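Light Chain (Clostridium botulinum, PDB 6BVD) is the zinc metalloprotease domain of the mosaic botulinum neurotoxin type HA and, like its relatives, probably cleaves a SNARE protein of the nerve terminal. Local coordinates at residues K88-M93 with F197-Y201; P215-I219 with Q405-I411; F218-L224 with K361-R365. All blocks are in the same frame, centred on the assembly; numbering follows the deposited sequence.

Interaction 1: K88-M93 with F197-Y201; sequences KYLQIM and FSPEY
A helix packs here against a type I beta turn in the clostridial zinc protease fold: K88-M93 is an inner piece of helix 83-100, and the turn S198-Y201 links strand 193-196 to strand 201-208. The helix is regular, with I92 N bonded to K88 O and M93 N to Y89 O, both at 3.0 Å. Closest in register are I92 and P199, 7.4 Å between CA atoms, and 334 Å² is buried in all.

The apolar part centres on P199, whose CA-to-CB bond, like that of I92, points at the other segment. I92 CG2 lies 3.7 Å from P199 CB, Y89 CE1 3.6 Å from P199 CD, and M93 SD 4.0 Å from P199 CG. M93, m at all three chi angles, also carries its sulfur to the edge of the F197 ring, a Met-aromatic contact with SD 5.1 Å from the ring centroid. F197 also touches I225 and L226 of helix 222-237, which bears the zinc ligands H228 and H232, so F197 is in contact with both helices.

Polar contacts flank this patch. K88, fully extended with every chi t, makes a salt bridge from NZ to E200 OE2 at 3.1 Å; E200 OE1 is bound by Y79. One helical position on, Y89 (chi1 t) donates from OH to the backbone carbonyl F197 O at 2.8 Å, near the plane of its ring.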
loop_
_atom_site.group_PDB
_atom_site.type_symbol
_atom_site.label_atom_id
_atom_site.label_comp_id
_atom_site.label_asym_id
_atom_site.label_seq_id
_atom_site.Cartn_x
_atom_site.Cartn_y
_atom_site.Cartn_z
ATOM N N LYS A 88 4.473 -17.032 -1.475
ATOM C CA LYS A 88 3.381 -16.315 -2.106
ATOM C C LYS A 88 2.253 -16.106 -1.093
ATOM O O LYS A 88 1.743 -14.996 -0.959
ATOM C CB LYS A 88 2.877 -17.074 -3.340
ATOM C CG LYS A 88 1.957 -16.222 -4.205
ATOM C CD LYS A 88 1.176 -17.056 -5.204
ATOM C CE LYS A 88 0.272 -16.167 -6.063
ATOM N NZ LYS A 88 -0.504 -16.975 -7.042
ATOM N N TYR A 89 1.920 -17.176 -0.348
ATOM C CA TYR A 89 0.915 -17.152 0.713
ATOM C C TYR A 89 1.261 -16.077 1.765
ATOM O O TYR A 89 0.396 -15.314 2.210
ATOM C CB TYR A 89 0.799 -18.575 1.381
ATOM C CG TYR A 89 -0.190 -18.651 2.503
ATOM C CD1 TYR A 89 -1.464 -19.206 2.312
ATOM C CD2 TYR A 89 0.150 -18.185 3.778
ATOM C CE1 TYR A 89 -2.383 -19.255 3.345
ATOM C CE2 TYR A 89 -0.750 -18.241 4.817
ATOM C CZ TYR A 89 -2.006 -18.788 4.605
ATOM O OH TYR A 89 -2.878 -18.834 5.658
ATOM N N LEU A 90 2.517 -16.042 2.191
ATOM C CA LEU A 90 2.974 -15.021 3.123
ATOM C C LEU A 90 2.743 -13.597 2.553
ATOM O O LEU A 90 2.275 -12.726 3.254
ATOM C CB LEU A 90 4.455 -15.178 3.411
ATOM C CG LEU A 90 4.869 -16.204 4.451
ATOM C CD1 LEU A 90 6.384 -16.035 4.753
ATOM C CD2 LEU A 90 4.026 -16.057 5.706
ATOM N N GLN A 91 3.107 -13.371 1.299
ATOM C CA GLN A 91 2.958 -12.013 0.744
ATOM C C GLN A 91 1.498 -11.579 0.629
ATOM O O GLN A 91 1.182 -10.388 0.716
ATOM C CB GLN A 91 3.638 -11.895 -0.625
ATOM C CG GLN A 91 5.081 -12.352 -0.623
ATOM C CD GLN A 91 5.911 -11.746 0.495
ATOM O OE1 GLN A 91 5.929 -10.538 0.688
ATOM N NE2 GLN A 91 6.630 -12.611 1.239
ATOM N N ILE A 92 0.612 -12.519 0.342
ATOM C CA ILE A 92 -0.800 -12.184 0.248
ATOM C C ILE A 92 -1.300 -11.831 1.638
ATOM O O ILE A 92 -2.028 -10.868 1.817
ATOM C CB ILE A 92 -1.584 -13.368 -0.369
ATOM C CG1 ILE A 92 -1.109 -13.564 -1.805
ATOM C CG2 ILE A 92 -3.114 -13.188 -0.210
ATOM C CD1 ILE A 92 -1.679 -14.797 -2.485
ATOM N N MET A 93 -0.888 -12.606 2.639
ATOM C CA MET A 93 -1.308 -12.347 4.003
ATOM C C MET A 93 -0.813 -10.959 4.454
ATOM O O MET A 93 -1.543 -10.212 5.116
ATOM C CB MET A 93 -0.801 -13.448 4.966
ATOM C CG MET A 93 -1.402 -14.810 4.697
ATOM S SD MET A 93 -3.199 -14.799 4.725
ATOM C CE MET A 93 -3.547 -14.239 6.399
ATOM N N PHE A 197 -6.667 -20.429 7.288
ATOM C CA PHE A 197 -7.106 -19.405 6.338
ATOM C C PHE A 197 -6.514 -19.619 4.950
ATOM O O PHE A 197 -5.297 -19.874 4.772
ATOM C CB PHE A 197 -6.741 -18.005 6.837
ATOM C CG PHE A 197 -7.427 -16.917 6.060
ATOM C CD1 PHE A 197 -8.792 -16.727 6.214
ATOM C CD2 PHE A 197 -6.736 -16.140 5.150
ATOM C CE1 PHE A 197 -9.452 -15.752 5.474
ATOM C CE2 PHE A 197 -7.395 -15.147 4.417
ATOM C CZ PHE A 197 -8.734 -14.969 4.573
ATOM N N SER A 198 -7.374 -19.437 3.950
ATOM C CA SER A 198 -7.023 -19.729 2.578
ATOM C C SER A 198 -7.463 -18.537 1.706
ATOM O O SER A 198 -8.602 -18.515 1.235
ATOM C CB SER A 198 -7.715 -21.025 2.134
ATOM O OG SER A 198 -7.299 -21.486 0.871
ATOM N N PRO A 199 -6.575 -17.531 1.525
ATOM C CA PRO A 199 -6.961 -16.281 0.831
ATOM C C PRO A 199 -7.205 -16.402 -0.676
ATOM O O PRO A 199 -7.908 -15.550 -1.247
ATOM C CB PRO A 199 -5.764 -15.350 1.090
ATOM C CG PRO A 199 -4.611 -16.283 1.244
ATOM C CD PRO A 199 -5.168 -17.497 1.984
ATOM N N GLU A 200 -6.620 -17.399 -1.322
ATOM C CA GLU A 200 -6.719 -17.537 -2.770
ATOM C C GLU A 200 -7.935 -18.314 -3.291
ATOM O O GLU A 200 -8.110 -18.401 -4.496
ATOM C CB GLU A 200 -5.465 -18.222 -3.306
ATOM C CG GLU A 200 -4.187 -17.405 -3.076
ATOM C CD GLU A 200 -2.998 -17.995 -3.791
ATOM O OE1 GLU A 200 -2.474 -19.038 -3.343
ATOM O OE2 GLU A 200 -2.601 -17.438 -4.820
ATOM N N TYR A 201 -8.739 -18.885 -2.406
ATOM C CA TYR A 201 -9.937 -19.649 -2.824
ATOM C C TYR A 201 -11.163 -19.030 -2.163
ATOM O O TYR A 201 -11.202 -18.858 -0.948
ATOM C CB TYR A 201 -9.789 -21.141 -2.493
ATOM C CG TYR A 201 -8.699 -21.806 -3.329
ATOM C CD1 TYR A 201 -8.992 -22.402 -4.559
ATOM C CD2 TYR A 201 -7.369 -21.768 -2.923
ATOM C CE1 TYR A 201 -8.002 -22.976 -5.340
ATOM C CE2 TYR A 201 -6.368 -22.336 -3.695
ATOM C CZ TYR A 201 -6.688 -22.939 -4.895
ATOM O OH TYR A 201 -5.678 -23.496 -5.650
HETATM O O HOH W 1 -1.350 -20.118 -5.839
#

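Interaction 2: P215-I219 with Q405-I411; sequences PSLFI and QNIGSDI
Strand 215-219 is extended, and the short, weakly bonded strand 406-408 runs antiparallel to it at a skew: 127° between directions, 4.8 Å at closest approach. Q405 opens the pairing. Its O accepts from I219 N (2.9 Å), and its side chain, chi1 m and chi2 t, reaches back so that NE2 donates to I219 O, also at 2.9 Å. N406 forms a non-hydrogen-bonded pair with F218, CA atoms 4.5 Å apart; its CG sits over one face of the F218 ring, while its OD1 accepts from G408 N at 3.1 Å, an Asx turn. I407 N donates to L217 O at 3.1 Å, and its side chain (chi1 p) puts CG1 4.1 Å from L217 CB and CG2 4.0 Å from I219 CB. G408, at phi 145°, a backbone shape that calls for glycine, gives its O to L217 N at 2.9 Å. The CA-to-CB bond of S409 points away from strand 215-219, and its OG is hydrogen-bonded to S413 OG. D410 N-caps the next helix through S413 N, and I411 CD1 comes within 4.1 Å of L217 CD1. Strand 406-408 thus forms an outer edge of the five-stranded antiparallel sheet: strand 215-219 separates it from strand 201-208, and helix 411-419 covers L217 and I407 through I414.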
loop_
_atom_site.group_PDB
_atom_site.type_symbol
_atom_site.label_atom_id
_atom_site.label_comp_id
_atom_site.label_asym_id
_atom_site.label_seq_id
_atom_site.Cartn_x
_atom_site.Cartn_y
_atom_site.Cartn_z
ATOM N N PRO A 215 -29.965 -10.033 -11.877
ATOM C CA PRO A 215 -29.093 -10.703 -10.908
ATOM C C PRO A 215 -27.663 -10.768 -11.398
ATOM O O PRO A 215 -27.400 -10.808 -12.595
ATOM C CB PRO A 215 -29.704 -12.101 -10.789
ATOM C CG PRO A 215 -30.361 -12.342 -12.127
ATOM C CD PRO A 215 -30.619 -11.000 -12.777
ATOM N N SER A 216 -26.733 -10.739 -10.456
ATOM C CA SER A 216 -25.335 -10.791 -10.805
ATOM C C SER A 216 -24.595 -11.433 -9.638
ATOM O O SER A 216 -25.031 -11.309 -8.501
ATOM C CB SER A 216 -24.816 -9.380 -11.076
ATOM O OG SER A 216 -25.441 -8.822 -12.209
ATOM N N LEU A 217 -23.474 -12.086 -9.926
ATOM C CA LEU A 217 -22.611 -12.667 -8.899
ATOM C C LEU A 217 -21.466 -11.698 -8.552
ATOM O O LEU A 217 -20.939 -11.011 -9.428
ATOM C CB LEU A 217 -22.033 -14.000 -9.362
ATOM C CG LEU A 217 -23.010 -15.185 -9.401
ATOM C CD1 LEU A 217 -22.300 -16.465 -9.859
ATOM C CD2 LEU A 217 -23.674 -15.380 -8.042
ATOM N N PHE A 218 -21.109 -11.644 -7.272
ATOM C CA PHE A 218 -20.030 -10.791 -6.789
ATOM C C PHE A 218 -19.011 -11.623 -6.006
ATOM O O PHE A 218 -19.384 -12.384 -5.130
ATOM C CB PHE A 218 -20.593 -9.665 -5.917
ATOM C CG PHE A 218 -21.419 -8.656 -6.685
ATOM C CD1 PHE A 218 -22.760 -8.915 -6.949
ATOM C CD2 PHE A 218 -20.869 -7.458 -7.131
ATOM C CE1 PHE A 218 -23.556 -7.992 -7.667
ATOM C CE2 PHE A 218 -21.653 -6.516 -7.826
ATOM C CZ PHE A 218 -23.005 -6.796 -8.105
ATOM N N ILE A 219 -17.731 -11.505 -6.348
ATOM C CA ILE A 219 -16.714 -12.261 -5.627
ATOM C C ILE A 219 -16.434 -11.548 -4.281
ATOM O O ILE A 219 -16.523 -10.317 -4.160
ATOM C CB ILE A 219 -15.414 -12.431 -6.472
ATOM C CG1 ILE A 219 -14.486 -13.508 -5.870
ATOM C CG2 ILE A 219 -14.694 -11.111 -6.659
ATOM C CD1 ILE A 219 -15.023 -14.929 -6.018
ATOM N N GLN A 405 -16.099 -6.068 -8.084
ATOM C CA GLN A 405 -16.388 -7.402 -7.566
ATOM C C GLN A 405 -17.351 -8.182 -8.471
ATOM O O GLN A 405 -17.513 -9.396 -8.324
ATOM C CB GLN A 405 -16.971 -7.299 -6.162
ATOM C CG GLN A 405 -16.011 -6.680 -5.128
ATOM C CD GLN A 405 -16.706 -6.498 -3.775
ATOM O OE1 GLN A 405 -16.978 -5.382 -3.349
ATOM N NE2 GLN A 405 -17.011 -7.604 -3.112
ATOM N N ASN A 406 -17.962 -7.491 -9.434
ATOM C CA ASN A 406 -18.948 -8.147 -10.315
ATOM C C ASN A 406 -18.278 -9.100 -11.315
ATOM O O ASN A 406 -17.547 -8.651 -12.195
ATOM C CB ASN A 406 -19.761 -7.091 -11.087
ATOM C CG ASN A 406 -21.015 -7.694 -11.733
ATOM O OD1 ASN A 406 -20.975 -8.819 -12.250
ATOM N ND2 ASN A 406 -22.115 -6.954 -11.711
ATOM N N ILE A 407 -18.542 -10.400 -11.220
ATOM C CA ILE A 407 -17.814 -11.321 -12.081
ATOM C C ILE A 407 -18.684 -11.938 -13.182
ATOM O O ILE A 407 -18.210 -12.740 -13.979
ATOM C CB ILE A 407 -17.146 -12.455 -11.244
ATOM C CG1 ILE A 407 -18.175 -13.152 -10.364
ATOM C CG2 ILE A 407 -16.019 -11.847 -10.383
ATOM C CD1 ILE A 407 -17.636 -14.400 -9.604
ATOM N N GLY A 408 -19.951 -11.568 -13.239
ATOM C CA GLY A 408 -20.814 -12.114 -14.278
ATOM C C GLY A 408 -22.242 -12.320 -13.813
ATOM O O GLY A 408 -22.565 -12.116 -12.652
ATOM N N SER A 409 -23.104 -12.768 -14.718
ATOM C CA SER A 409 -24.510 -12.916 -14.396
ATOM C C SER A 409 -24.795 -14.128 -13.494
ATOM O O SER A 409 -25.488 -13.995 -12.488
ATOM C CB SER A 409 -25.325 -12.999 -15.693
ATOM O OG SER A 409 -24.939 -14.141 -16.433
ATOM N N ASP A 410 -24.292 -15.303 -13.860
ATOM C CA ASP A 410 -24.439 -16.491 -13.016
ATOM C C ASP A 410 -23.384 -17.531 -13.358
ATOM O O ASP A 410 -22.599 -17.320 -14.281
ATOM C CB ASP A 410 -25.850 -17.084 -13.173
ATOM C CG ASP A 410 -26.185 -17.449 -14.623
ATOM O OD1 ASP A 410 -25.293 -17.390 -15.498
ATOM O OD2 ASP A 410 -27.359 -17.789 -14.897
ATOM N N ILE A 411 -23.391 -18.663 -12.648
ATOM C CA ILE A 411 -22.377 -19.697 -12.846
ATOM C C ILE A 411 -22.410 -20.176 -14.297
ATOM O O ILE A 411 -21.371 -20.313 -14.945
ATOM C CB ILE A 411 -22.561 -20.908 -11.902
ATOM C CG1 ILE A 411 -22.241 -20.525 -10.454
ATOM C CG2 ILE A 411 -21.606 -22.020 -12.289
ATOM C CD1 ILE A 411 -20.765 -20.204 -10.218
#

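Interaction 3: F218-L224 with K361-R365; sequences FIKDPAL and KIKTR
F218-L224 leaves strand 215-219 at I219, runs extended through K220 and D221, and enters helix 222-237 at P222. K361-R365 starts where helix 353-360 ends: K361, at phi/psi 51/46°, closes that helix in a Schellman motif, and I362-R365 continues extended without regular structure. The nearest CA atoms are those of D221 and I362, 7.0 Å apart. No direct hydrogen bond crosses between the segments; water 2 joins the backbones instead, accepting from D221 N at 3.1 Å and donating to K363 O at 2.9 Å.

Four pairs of side chains meet. K363 (chi1 to chi3 all t) lays its aliphatic chain over a face of the F218 ring, a CH-pi contact with CD 3.7 Å from the ring centroid; NZ lies 5.2 Å from that centroid, at most a weak cation-pi attraction, and its salt bridge is with D207. The CA-to-CB bond of I362 points toward F218-L224, and its side chain, chi1 m and chi2 t, meets D221 and L224: its CD1 is 3.4 Å from D221 OD2, and its CG2 is 3.9 Å from L224 CD2. L224 (chi1 t, chi2 p) also brings CD2 to 3.6 Å from T364 OG1, whose hydrogen-bond partner is E353.

D221 is the N-cap: its OD1 accepts from A223 N at 2.8 Å and is also bound by Y387, while OD2 makes a salt bridge with R99 of helix 83-100. Together these contacts pack a strand-to-helix junction, the capped start of the helix that carries the HExxH zinc-binding motif of these metalloproteases, with H228 and H232 as metal ligands.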
loop_
_atom_site.group_PDB
_atom_site.type_symbol
_atom_site.label_atom_id
_atom_site.label_comp_id
_atom_site.label_asym_id
_atom_site.label_seq_id
_atom_site.Cartn_x
_atom_site.Cartn_y
_atom_site.Cartn_z
ATOM N N PHE A 218 -21.109 -11.644 -7.272
ATOM C CA PHE A 218 -20.030 -10.791 -6.789
ATOM C C PHE A 218 -19.011 -11.623 -6.006
ATOM O O PHE A 218 -19.384 -12.384 -5.130
ATOM C CB PHE A 218 -20.593 -9.665 -5.917
ATOM C CG PHE A 218 -21.419 -8.656 -6.685
ATOM C CD1 PHE A 218 -22.760 -8.915 -6.949
ATOM C CD2 PHE A 218 -20.869 -7.458 -7.131
ATOM C CE1 PHE A 218 -23.556 -7.992 -7.667
ATOM C CE2 PHE A 218 -21.653 -6.516 -7.826
ATOM C CZ PHE A 218 -23.005 -6.796 -8.105
ATOM N N ILE A 219 -17.731 -11.505 -6.348
ATOM C CA ILE A 219 -16.714 -12.261 -5.627
ATOM C C ILE A 219 -16.434 -11.548 -4.281
ATOM O O ILE A 219 -16.523 -10.317 -4.160
ATOM C CB ILE A 219 -15.414 -12.431 -6.472
ATOM C CG1 ILE A 219 -14.486 -13.508 -5.870
ATOM C CG2 ILE A 219 -14.694 -11.111 -6.659
ATOM C CD1 ILE A 219 -15.023 -14.929 -6.018
ATOM N N LYS A 220 -16.124 -12.335 -3.263
ATOM C CA LYS A 220 -15.887 -11.808 -1.937
ATOM C C LYS A 220 -14.451 -11.284 -1.842
ATOM O O LYS A 220 -13.544 -11.873 -2.422
ATOM C CB LYS A 220 -16.160 -12.904 -0.875
ATOM C CG LYS A 220 -17.667 -13.291 -0.830
ATOM C CD LYS A 220 -17.890 -14.619 -0.117
ATOM C CE LYS A 220 -19.388 -14.941 -0.213
ATOM N NZ LYS A 220 -19.692 -16.332 0.175
ATOM N N ASP A 221 -14.275 -10.171 -1.132
ATOM C CA ASP A 221 -12.950 -9.570 -0.882
ATOM C C ASP A 221 -12.248 -10.387 0.224
ATOM O O ASP A 221 -12.750 -10.455 1.314
ATOM C CB ASP A 221 -13.109 -8.109 -0.473
ATOM C CG ASP A 221 -11.768 -7.372 -0.326
ATOM O OD1 ASP A 221 -10.829 -7.975 0.246
ATOM O OD2 ASP A 221 -11.664 -6.208 -0.777
ATOM N N PRO A 222 -11.094 -11.010 -0.077
ATOM C CA PRO A 222 -10.394 -11.806 0.958
ATOM C C PRO A 222 -10.086 -11.044 2.239
ATOM O O PRO A 222 -10.025 -11.695 3.276
ATOM C CB PRO A 222 -9.087 -12.224 0.255
ATOM C CG PRO A 222 -9.449 -12.307 -1.177
ATOM C CD PRO A 222 -10.435 -11.125 -1.391
ATOM N N ALA A 223 -9.936 -9.714 2.201
ATOM C CA ALA A 223 -9.665 -8.976 3.435
ATOM C C ALA A 223 -10.882 -9.008 4.391
ATOM O O ALA A 223 -10.737 -9.069 5.624
ATOM C CB ALA A 223 -9.249 -7.525 3.129
ATOM N N LEU A 224 -12.084 -8.997 3.820
ATOM C CA LEU A 224 -13.296 -9.061 4.612
ATOM C C LEU A 224 -13.466 -10.490 5.143
ATOM O O LEU A 224 -13.878 -10.670 6.300
ATOM C CB LEU A 224 -14.546 -8.618 3.780
ATOM C CG LEU A 224 -15.818 -8.550 4.623
ATOM C CD1 LEU A 224 -15.627 -7.521 5.767
ATOM C CD2 LEU A 224 -17.077 -8.197 3.778
ATOM N N LYS A 361 -16.308 -0.101 2.160
ATOM C CA LYS A 361 -16.909 -0.061 0.831
ATOM C C LYS A 361 -16.614 -1.316 0.047
ATOM O O LYS A 361 -16.236 -1.276 -1.139
ATOM C CB LYS A 361 -16.442 1.199 0.071
ATOM C CG LYS A 361 -16.850 2.461 0.777
ATOM C CD LYS A 361 -16.375 3.682 -0.018
ATOM C CE LYS A 361 -17.102 4.935 0.417
ATOM N NZ LYS A 361 -16.620 5.388 1.748
ATOM N N ILE A 362 -16.786 -2.449 0.748
ATOM C CA ILE A 362 -16.776 -3.762 0.182
ATOM C C ILE A 362 -18.225 -4.290 0.126
ATOM O O ILE A 362 -18.983 -4.117 1.061
ATOM C CB ILE A 362 -15.892 -4.734 1.041
ATOM C CG1 ILE A 362 -14.398 -4.348 0.928
ATOM C CG2 ILE A 362 -16.108 -6.163 0.599
ATOM C CD1 ILE A 362 -13.471 -5.203 1.940
ATOM N N LYS A 363 -18.625 -4.861 -0.995
ATOM C CA LYS A 363 -19.959 -5.471 -1.079
ATOM C C LYS A 363 -19.905 -6.834 -0.430
ATOM O O LYS A 363 -18.949 -7.572 -0.641
ATOM C CB LYS A 363 -20.438 -5.602 -2.530
ATOM C CG LYS A 363 -21.961 -5.901 -2.630
ATOM C CD LYS A 363 -22.413 -6.112 -4.088
ATOM C CE LYS A 363 -23.946 -6.190 -4.238
ATOM N NZ LYS A 363 -24.685 -4.944 -3.774
ATOM N N THR A 364 -20.933 -7.176 0.346
ATOM C CA THR A 364 -21.010 -8.501 0.918
ATOM C C THR A 364 -22.409 -9.070 0.765
ATOM O O THR A 364 -23.371 -8.388 0.298
ATOM C CB THR A 364 -20.551 -8.488 2.400
ATOM O OG1 THR A 364 -20.170 -9.802 2.800
ATOM C CG2 THR A 364 -21.608 -7.949 3.310
ATOM N N ARG A 365 -22.492 -10.341 1.112
ATOM C CA ARG A 365 -23.697 -11.140 1.025
ATOM C C ARG A 365 -24.821 -10.575 1.877
ATOM O O ARG A 365 -24.603 -9.862 2.854
ATOM C CB ARG A 365 -23.375 -12.587 1.468
ATOM C CG ARG A 365 -22.813 -12.607 2.851
ATOM C CD ARG A 365 -22.385 -14.015 3.341
ATOM N NE ARG A 365 -21.533 -13.926 4.528
ATOM C CZ ARG A 365 -21.116 -14.982 5.245
ATOM N NH1 ARG A 365 -21.490 -16.214 4.902
ATOM N NH2 ARG A 365 -20.322 -14.817 6.314
HETATM O O HOH W 2 -16.970 -9.448 0.199
#

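How the interactions relate
Interactions 2 and 3 share F218 and I219, and their centres are 12 Å apart. Q405 joins them: as well as pairing with strand 215-219, it probably accepts a hydrogen bond at OE1 from K363 N, 2.9 Å away. F218 serves both, meeting N406 and K363. Interaction 1 touches interaction 3 through P222, with P199 O 3.6 Å from P222 CG and F197 CZ 3.8 Å from P222 O, but stays about 7 Å from interaction 2 at the nearest atoms. Interaction 3 includes the first turn of helix 222-237, and interaction 1 packs against it: the side chains of F197 and L224 are about 10 and 11 Å from the zinc held by H228, H232 and E266.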